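Local coordinates for protein PAN2-PAN3 deadenylation complex catalytic subunit pan2 (Neurospora crassa, PDB 4CZW) that acts as the catalytic subunit of the PAN deadenylation complex, probably trimming mRNA poly(A) tails, seen here as its protease-like and exonuclease domains, at residues V205-Y210 against L267-I273; G349-E354 against A397-F401; R476-V480 against D603-Q609. One frame throughout, in Å; residues are numbered along the deposited sequence.

Contact 1: residues V205-Y210 against L267-I273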
loop_
_atom_site.group_PDB
_atom_site.type_symbol
_atom_site.label_atom_id
_atom_site.label_comp_id
_atom_site.label_asym_id
_atom_site.label_seq_id
_atom_site.Cartn_x
_atom_site.Cartn_y
_atom_site.Cartn_z
ATOM N N VAL A 205 -9.866 6.538 -14.545
ATOM C CA VAL A 205 -10.626 5.312 -14.332
ATOM C C VAL A 205 -11.913 5.326 -15.152
ATOM O O VAL A 205 -12.684 6.283 -15.095
ATOM C CB VAL A 205 -10.974 5.116 -12.843
ATOM C CG1 VAL A 205 -11.777 3.839 -12.647
ATOM C CG2 VAL A 205 -9.707 5.088 -11.999
ATOM N N ASN A 206 -12.140 4.262 -15.915
ATOM C CA ASN A 206 -13.329 4.167 -16.754
ATOM C C ASN A 206 -14.488 3.460 -16.060
ATOM O O ASN A 206 -14.291 2.708 -15.105
ATOM C CB ASN A 206 -12.996 3.451 -18.062
ATOM C CG ASN A 206 -12.149 4.299 -18.988
ATOM O OD1 ASN A 206 -10.924 4.183 -19.011
ATOM N ND2 ASN A 206 -12.802 5.162 -19.757
ATOM N N LYS A 207 -15.699 3.713 -16.547
ATOM C CA LYS A 207 -16.901 3.107 -15.985
ATOM C C LYS A 207 -17.611 2.245 -17.023
ATOM O O LYS A 207 -17.758 2.648 -18.176
ATOM C CB LYS A 207 -17.854 4.184 -15.464
ATOM C CG LYS A 207 -17.245 5.123 -14.438
ATOM C CD LYS A 207 -18.250 6.176 -13.998
ATOM C CE LYS A 207 -17.642 7.144 -12.996
ATOM N NZ LYS A 207 -18.622 8.180 -12.567
ATOM N N LEU A 208 -18.050 1.062 -16.611
ATOM C CA LEU A 208 -18.770 0.163 -17.505
ATOM C C LEU A 208 -20.151 0.720 -17.835
ATOM O O LEU A 208 -20.721 1.489 -17.061
ATOM C CB LEU A 208 -18.896 -1.231 -16.887
ATOM C CG LEU A 208 -17.591 -1.993 -16.647
ATOM C CD1 LEU A 208 -17.875 -3.416 -16.190
ATOM C CD2 LEU A 208 -16.723 -1.989 -17.896
ATOM N N CYS A 209 -20.683 0.330 -18.989
ATOM C CA CYS A 209 -21.990 0.804 -19.431
ATOM C C CYS A 209 -22.839 -0.349 -19.961
ATOM O O CYS A 209 -22.372 -1.158 -20.762
ATOM C CB CYS A 209 -21.831 1.883 -20.502
ATOM S SG CYS A 209 -23.384 2.631 -21.047
ATOM N N TYR A 210 -24.089 -0.415 -19.512
ATOM C CA TYR A 210 -24.978 -1.513 -19.877
ATOM C C TYR A 210 -26.146 -1.039 -20.738
ATOM O O TYR A 210 -26.640 0.075 -20.563
ATOM C CB TYR A 210 -25.503 -2.207 -18.616
ATOM C CG TYR A 210 -24.414 -2.635 -17.660
ATOM C CD1 TYR A 210 -23.738 -3.836 -17.839
ATOM C CD2 TYR A 210 -24.059 -1.838 -16.580
ATOM C CE1 TYR A 210 -22.739 -4.229 -16.967
ATOM C CE2 TYR A 210 -23.064 -2.224 -15.704
ATOM C CZ TYR A 210 -22.407 -3.420 -15.902
ATOM O OH TYR A 210 -21.415 -3.807 -15.030
ATOM N N LEU A 267 -5.486 -0.746 -16.845
ATOM C CA LEU A 267 -6.895 -0.492 -17.120
ATOM C C LEU A 267 -7.780 -0.760 -15.906
ATOM O O LEU A 267 -8.195 -1.894 -15.665
ATOM C CB LEU A 267 -7.360 -1.344 -18.304
ATOM C CG LEU A 267 -8.759 -1.061 -18.852
ATOM C CD1 LEU A 267 -8.855 0.367 -19.367
ATOM C CD2 LEU A 267 -9.119 -2.053 -19.947
ATOM N N ALA A 268 -8.067 0.292 -15.145
ATOM C CA ALA A 268 -8.965 0.191 -13.999
ATOM C C ALA A 268 -10.407 0.433 -14.435
ATOM O O ALA A 268 -10.691 1.392 -15.153
ATOM C CB ALA A 268 -8.560 1.176 -12.915
ATOM N N LEU A 269 -11.313 -0.435 -13.996
ATOM C CA LEU A 269 -12.701 -0.371 -14.443
ATOM C C LEU A 269 -13.700 -0.424 -13.289
ATOM O O LEU A 269 -13.628 -1.302 -12.431
ATOM C CB LEU A 269 -12.990 -1.513 -15.419
ATOM C CG LEU A 269 -12.140 -1.574 -16.689
ATOM C CD1 LEU A 269 -12.458 -2.829 -17.486
ATOM C CD2 LEU A 269 -12.351 -0.327 -17.534
ATOM N N CYS A 270 -14.635 0.522 -13.282
ATOM C CA CYS A 270 -15.738 0.506 -12.326
ATOM C C CYS A 270 -16.962 -0.146 -12.958
ATOM O O CYS A 270 -17.397 0.249 -14.039
ATOM C CB CYS A 270 -16.071 1.922 -11.853
ATOM S SG CYS A 270 -14.816 2.665 -10.787
ATOM N N THR A 271 -17.513 -1.146 -12.279
ATOM C CA THR A 271 -18.607 -1.940 -12.829
ATOM C C THR A 271 -19.918 -1.162 -12.918
ATOM O O THR A 271 -20.711 -1.383 -13.833
ATOM C CB THR A 271 -18.844 -3.212 -11.996
ATOM O OG1 THR A 271 -19.088 -2.853 -10.631
ATOM C CG2 THR A 271 -17.631 -4.126 -12.066
ATOM N N GLU A 272 -20.135 -0.262 -11.961
ATOM C CA GLU A 272 -21.341 0.566 -11.911
ATOM C C GLU A 272 -22.620 -0.270 -11.910
ATOM O O GLU A 272 -23.576 0.043 -12.619
ATOM C CB GLU A 272 -21.364 1.552 -13.083
ATOM C CG GLU A 272 -20.162 2.481 -13.136
ATOM C CD GLU A 272 -20.031 3.336 -11.891
ATOM O OE1 GLU A 272 -20.646 4.422 -11.847
ATOM O OE2 GLU A 272 -19.311 2.923 -10.958
ATOM N N ILE A 273 -22.630 -1.330 -11.111
ATOM C CA ILE A 273 -23.806 -2.183 -10.976
ATOM C C ILE A 273 -24.866 -1.504 -10.113
ATOM O O ILE A 273 -24.639 -1.245 -8.931
ATOM C CB ILE A 273 -23.445 -3.546 -10.359
ATOM C CG1 ILE A 273 -22.410 -4.264 -11.227
ATOM C CG2 ILE A 273 -24.691 -4.398 -10.188
ATOM C CD1 ILE A 273 -21.908 -5.561 -10.631
#

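Contact 2: residues G349-E354 against A397-F401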
loop_
_atom_site.group_PDB
_atom_site.type_symbol
_atom_site.label_atom_id
_atom_site.label_comp_id
_atom_site.label_asym_id
_atom_site.label_seq_id
_atom_site.Cartn_x
_atom_site.Cartn_y
_atom_site.Cartn_z
ATOM N N GLY A 349 -0.098 -14.520 -9.771
ATOM C CA GLY A 349 0.872 -15.022 -10.725
ATOM C C GLY A 349 1.386 -13.958 -11.676
ATOM O O GLY A 349 2.454 -14.113 -12.270
ATOM N N ARG A 350 0.626 -12.876 -11.820
ATOM C CA ARG A 350 0.997 -11.795 -12.728
ATOM C C ARG A 350 2.277 -11.099 -12.272
ATOM O O ARG A 350 3.098 -10.690 -13.094
ATOM C CB ARG A 350 -0.135 -10.769 -12.838
ATOM C CG ARG A 350 -1.532 -11.363 -12.929
ATOM C CD ARG A 350 -1.719 -12.216 -14.172
ATOM N NE ARG A 350 -3.103 -12.661 -14.308
ATOM C CZ ARG A 350 -3.530 -13.515 -15.232
ATOM N NH1 ARG A 350 -2.678 -14.028 -16.109
ATOM N NH2 ARG A 350 -4.810 -13.860 -15.278
ATOM N N ALA A 351 2.440 -10.971 -10.959
ATOM C CA ALA A 351 3.591 -10.277 -10.390
ATOM C C ALA A 351 4.687 -11.251 -9.965
ATOM O O ALA A 351 5.533 -10.926 -9.133
ATOM C CB ALA A 351 3.158 -9.423 -9.207
ATOM N N GLU A 352 4.664 -12.446 -10.545
ATOM C CA GLU A 352 5.656 -13.472 -10.241
ATOM C C GLU A 352 6.299 -13.989 -11.523
ATOM O O GLU A 352 5.716 -13.860 -12.601
ATOM C CB GLU A 352 5.012 -14.624 -9.467
ATOM C CG GLU A 352 4.583 -14.267 -8.057
ATOM C CD GLU A 352 3.939 -15.433 -7.335
ATOM O OE1 GLU A 352 3.672 -16.464 -7.987
ATOM O OE2 GLU A 352 3.704 -15.319 -6.114
ATOM N N PRO A 353 7.512 -14.560 -11.415
ATOM C CA PRO A 353 8.161 -15.211 -12.560
ATOM C C PRO A 353 7.246 -16.228 -13.237
ATOM O O PRO A 353 6.562 -16.990 -12.552
ATOM C CB PRO A 353 9.370 -15.897 -11.926
ATOM C CG PRO A 353 9.712 -15.027 -10.771
ATOM C CD PRO A 353 8.399 -14.515 -10.237
ATOM N N GLU A 354 7.235 -16.229 -14.566
ATOM C CA GLU A 354 6.326 -17.076 -15.330
ATOM C C GLU A 354 6.598 -18.560 -15.112
ATOM O O GLU A 354 7.723 -19.029 -15.282
ATOM C CB GLU A 354 6.418 -16.746 -16.822
ATOM C CG GLU A 354 5.437 -17.520 -17.686
ATOM C CD GLU A 354 5.543 -17.161 -19.155
ATOM O OE1 GLU A 354 6.516 -16.476 -19.530
ATOM O OE2 GLU A 354 4.652 -17.563 -19.932
ATOM N N ALA A 397 3.386 -6.723 -19.729
ATOM C CA ALA A 397 3.941 -6.234 -18.471
ATOM C C ALA A 397 3.915 -7.302 -17.382
ATOM O O ALA A 397 4.419 -7.085 -16.280
ATOM C CB ALA A 397 3.188 -4.998 -18.010
ATOM N N ASN A 398 3.325 -8.454 -17.688
ATOM C CA ASN A 398 3.281 -9.557 -16.735
ATOM C C ASN A 398 4.675 -10.096 -16.433
ATOM O O ASN A 398 5.544 -10.112 -17.306
ATOM C CB ASN A 398 2.389 -10.686 -17.255
ATOM C CG ASN A 398 0.921 -10.311 -17.268
ATOM O OD1 ASN A 398 0.503 -9.368 -16.597
ATOM N ND2 ASN A 398 0.127 -11.059 -18.026
ATOM N N HIS A 399 4.875 -10.524 -15.188
ATOM C CA HIS A 399 6.134 -11.118 -14.737
ATOM C C HIS A 399 7.322 -10.173 -14.914
ATOM O O HIS A 399 8.467 -10.615 -15.015
ATOM C CB HIS A 399 6.397 -12.434 -15.476
ATOM C CG HIS A 399 5.162 -13.239 -15.730
ATOM N ND1 HIS A 399 4.486 -13.904 -14.730
ATOM C CD2 HIS A 399 4.478 -13.485 -16.873
ATOM C CE1 HIS A 399 3.439 -14.524 -15.245
ATOM N NE2 HIS A 399 3.412 -14.285 -16.544
ATOM N N ARG A 400 7.044 -8.873 -14.945
ATOM C CA ARG A 400 8.088 -7.867 -15.107
ATOM C C ARG A 400 8.324 -7.099 -13.810
ATOM O O ARG A 400 7.388 -6.844 -13.050
ATOM C CB ARG A 400 7.724 -6.894 -16.230
ATOM C CG ARG A 400 7.721 -7.510 -17.620
ATOM C CD ARG A 400 9.131 -7.845 -18.080
ATOM N NE ARG A 400 10.018 -6.688 -17.998
ATOM C CZ ARG A 400 10.124 -5.758 -18.941
ATOM N NH1 ARG A 400 9.394 -5.843 -20.045
ATOM N NH2 ARG A 400 10.959 -4.739 -18.780
ATOM N N PHE A 401 9.577 -6.731 -13.564
ATOM C CA PHE A 401 9.933 -5.957 -12.380
ATOM C C PHE A 401 11.264 -5.237 -12.583
ATOM O O PHE A 401 12.031 -5.575 -13.484
ATOM C CB PHE A 401 10.000 -6.857 -11.142
ATOM C CG PHE A 401 11.119 -7.859 -11.178
ATOM C CD1 PHE A 401 10.972 -9.059 -11.852
ATOM C CD2 PHE A 401 12.315 -7.605 -10.525
ATOM C CE1 PHE A 401 11.999 -9.984 -11.884
ATOM C CE2 PHE A 401 13.345 -8.525 -10.552
ATOM C CZ PHE A 401 13.187 -9.716 -11.233
#

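Contact 3: residues R476-V480 against D603-Q609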
loop_
_atom_site.group_PDB
_atom_site.type_symbol
_atom_site.label_atom_id
_atom_site.label_comp_id
_atom_site.label_asym_id
_atom_site.label_seq_id
_atom_site.Cartn_x
_atom_site.Cartn_y
_atom_site.Cartn_z
ATOM N N ARG A 476 8.303 9.662 19.257
ATOM C CA ARG A 476 9.750 9.827 19.229
ATOM C C ARG A 476 10.421 8.559 18.713
ATOM O O ARG A 476 10.059 7.451 19.108
ATOM C CB ARG A 476 10.281 10.179 20.619
ATOM C CG ARG A 476 11.788 10.364 20.680
ATOM C CD ARG A 476 12.270 10.530 22.110
ATOM N NE ARG A 476 13.723 10.653 22.184
ATOM C CZ ARG A 476 14.411 10.706 23.319
ATOM N NH1 ARG A 476 13.779 10.645 24.483
ATOM N NH2 ARG A 476 15.732 10.817 23.292
ATOM N N ALA A 477 11.395 8.725 17.827
ATOM C CA ALA A 477 12.126 7.592 17.273
ATOM C C ALA A 477 13.630 7.815 17.380
ATOM O O ALA A 477 14.174 8.741 16.780
ATOM C CB ALA A 477 11.724 7.356 15.827
ATOM N N SER A 478 14.298 6.960 18.150
ATOM C CA SER A 478 15.736 7.084 18.353
ATOM C C SER A 478 16.494 5.918 17.732
ATOM O O SER A 478 16.244 4.759 18.061
ATOM C CB SER A 478 16.058 7.175 19.847
ATOM O OG SER A 478 15.387 8.267 20.449
ATOM N N VAL A 479 17.419 6.229 16.830
ATOM C CA VAL A 479 18.274 5.208 16.239
ATOM C C VAL A 479 19.732 5.499 16.583
ATOM O O VAL A 479 20.196 6.633 16.460
ATOM C CB VAL A 479 18.103 5.127 14.713
ATOM C CG1 VAL A 479 18.711 3.837 14.190
ATOM C CG2 VAL A 479 16.632 5.197 14.342
ATOM N N VAL A 480 20.448 4.463 17.010
ATOM C CA VAL A 480 21.779 4.621 17.581
ATOM C C VAL A 480 22.822 3.760 16.866
ATOM O O VAL A 480 22.549 2.615 16.503
ATOM C CB VAL A 480 21.754 4.274 19.093
ATOM C CG1 VAL A 480 23.146 3.988 19.624
ATOM C CG2 VAL A 480 21.088 5.393 19.882
ATOM N N ASP A 603 13.844 7.006 28.345
ATOM C CA ASP A 603 14.421 7.720 27.214
ATOM C C ASP A 603 14.797 6.720 26.123
ATOM O O ASP A 603 15.491 5.738 26.387
ATOM C CB ASP A 603 15.641 8.532 27.651
ATOM C CG ASP A 603 16.255 9.323 26.514
ATOM O OD1 ASP A 603 15.836 10.478 26.293
ATOM O OD2 ASP A 603 17.160 8.787 25.840
ATOM N N SER A 604 14.333 6.974 24.904
ATOM C CA SER A 604 14.489 6.021 23.809
ATOM C C SER A 604 15.946 5.814 23.395
ATOM O O SER A 604 16.308 4.745 22.905
ATOM C CB SER A 604 13.665 6.470 22.601
ATOM O OG SER A 604 13.982 7.800 22.233
ATOM N N ILE A 605 16.778 6.832 23.589
ATOM C CA ILE A 605 18.199 6.712 23.276
ATOM C C ILE A 605 18.890 5.808 24.294
ATOM O O ILE A 605 19.682 4.937 23.929
ATOM C CB ILE A 605 18.898 8.087 23.248
ATOM C CG1 ILE A 605 18.297 8.970 22.153
ATOM C CG2 ILE A 605 20.396 7.923 23.031
ATOM C CD1 ILE A 605 18.963 10.323 22.026
ATOM N N GLU A 606 18.577 6.015 25.569
ATOM C CA GLU A 606 19.143 5.207 26.645
ATOM C C GLU A 606 18.738 3.741 26.516
ATOM O O GLU A 606 19.575 2.845 26.635
ATOM C CB GLU A 606 18.709 5.746 28.009
ATOM C CG GLU A 606 19.256 7.123 28.348
ATOM C CD GLU A 606 18.837 7.588 29.730
ATOM O OE1 GLU A 606 18.092 6.847 30.406
ATOM O OE2 GLU A 606 19.253 8.691 30.140
ATOM N N ASP A 607 17.452 3.505 26.272
ATOM C CA ASP A 607 16.931 2.150 26.128
ATOM C C ASP A 607 17.526 1.446 24.912
ATOM O O ASP A 607 17.670 0.224 24.900
ATOM C CB ASP A 607 15.405 2.171 26.026
ATOM C CG ASP A 607 14.736 2.525 27.341
ATOM O OD1 ASP A 607 15.409 3.106 28.218
ATOM O OD2 ASP A 607 13.534 2.223 27.496
ATOM N N ALA A 608 17.867 2.222 23.889
ATOM C CA ALA A 608 18.514 1.675 22.702
ATOM C C ALA A 608 19.949 1.281 23.025
ATOM O O ALA A 608 20.423 0.223 22.611
ATOM C CB ALA A 608 18.477 2.678 21.562
ATOM N N GLN A 609 20.634 2.145 23.770
ATOM C CA GLN A 609 21.997 1.878 24.212
ATOM C C GLN A 609 22.042 0.686 25.160
ATOM O O GLN A 609 22.992 -0.096 25.144
ATOM C CB GLN A 609 22.590 3.113 24.893
ATOM C CG GLN A 609 22.843 4.282 23.957
ATOM C CD GLN A 609 23.158 5.564 24.702
ATOM O OE1 GLN A 609 22.687 5.777 25.819
ATOM N NE2 GLN A 609 23.959 6.424 24.086
#

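Contact 1: residues V205-Y210 against L267-I273
V205 lays CG1 against A268 O and reaches SG of C270 at 3.8 Å from the same CG1. Its CG1 stands opposite the backbone N (chi1 179°), which leaves CG2 to meet CB of A268. Side chains of helix 130-149 pack on both V205 and A268. At N206 the two backbones run parallel. N206 N gives A268 O a weak hydrogen bond of 3.3 Å. N206 O accepts a stronger, nearly straight one from C270 N (2.9 Å, 173°). The CB of N206 rests on CD2 of L269, and its OD1 is hydrogen-bonded to the hydroxyl of T182. The backbone pairing of N206 and K207 with L269 and C270 sets the short strand 206-207 beside strand 266-270 in the mixed sheet of the USP-like domain, a scaffold predicted to lack protease activity. K207 emerges on the same sheet face as C270. Its extended chain passes E272, with K207 CD 3.7 Å from E272 OE1. The opposite charges do not close to a salt bridge, K207 NZ staying 4.3 Å from E272 OE1. L208 N hydrogen-bonds to C270 O at 2.8 Å. The L208 side chain then crosses T271, with L208 CD1 3.7 Å from T271 CA. Y210 turns its ring edge to the carbonyl oxygens of T271 and E272. Its OH donates to T271 O over 2.8 Å, tilted 29° from the carbonyl plane, and accepts a hydrogen bond from W282 NE1.

Contact 2: residues G349-E354 against A397-F401
H399 N donates to R350 O (2.8 Å). Each segment holds a beta turn: G349-E352 is type I and A397-R400 is type II. H399 sits third in the second turn with a left-handed backbone (phi 59°). N398 OD1 lies 4.1 Å from R350 CB. The amide of N398 has its own partners in Q393 and S324. The imidazole of H399 carries most of the contact. It fits into the bend of the 349-354 segment, with G349 O and E352 O at its edge. H399 ND1 donates to E352 O; the modelled 2.5 Å between H399 ND1 and E352 O is doubtful in detail at this resolution. E354 covers one face of the ring. Its CB stands almost over the centre, 3.8 Å from the H399 ring centroid, a CH-pi contact. E354 swings CG away from its backbone N (chi1 -176°), its chain runs on past NE2 of H399, and its carboxylate lies almost parallel to the imidazole plane. The arrangement is two beta turns, type I and type II, packed together through H399, joining the loops after strands 339-347 and 385-394 of the mixed sheet of the USP-like domain.

Contact 3: residues R476-V480 against D603-Q609
The guanidinium of R476 overlaps S604 at the start of helix 604-623, with S604 beneath one face and D603 at its edge. The setting is the RNase H-like fold of the exonuclease domain, where strand 476-480 crosses helix 604-609 at -37°. The helix carries D607, which with D445, E447 and D554 probably binds the catalytic metals. R476 grips one oxygen end-on: its NH1 is 2.7 Å and its NH2 3.0 Å from D603 OD1. Both approach from the same side of the carboxylate, whose plane stands 72° from the guanidinium. D603 is also the N-cap, its OD2 accepting from E606 N at 3.1 Å. R476 NE pairs instead with D493. With an alanine in place of R476, D603 and D493 would probably each lose a charged mate, and the cap would be less firmly fixed. Further along, S478 OG and S604 OG share a hydrogen bond whose modelled length is too short to trust, and S478 OG is also hydrogen-bonded to D493. S604 lies close to the side chains of D445 and E447. V480 crosses I605 at about a right angle, and V480 CG2 is 4.1 Å from both I605 CG2 and A608 CB.

The three contacts follow one another along the chain without overlapping. Contacts 1 and 2 belong to the USP-like part, with centres 25 Å apart and nearest atoms about 10 Å apart. They are tied through one mixed sheet: strand 266-270 of contact 1 pairs with strand 385-394, and contact 2 joins the loops that follow strands 339-347 and 385-394. Contact 3 lies in the exonuclease domain, on a separate mixed sheet. Its centre is 50 Å from that of contact 1 and 41 Å from that of contact 2. Contacts 1 and 2 thus belong to the scaffold, away from the zinc sites and the catalytic metal site, while contact 3 adjoins the probable catalytic metal site.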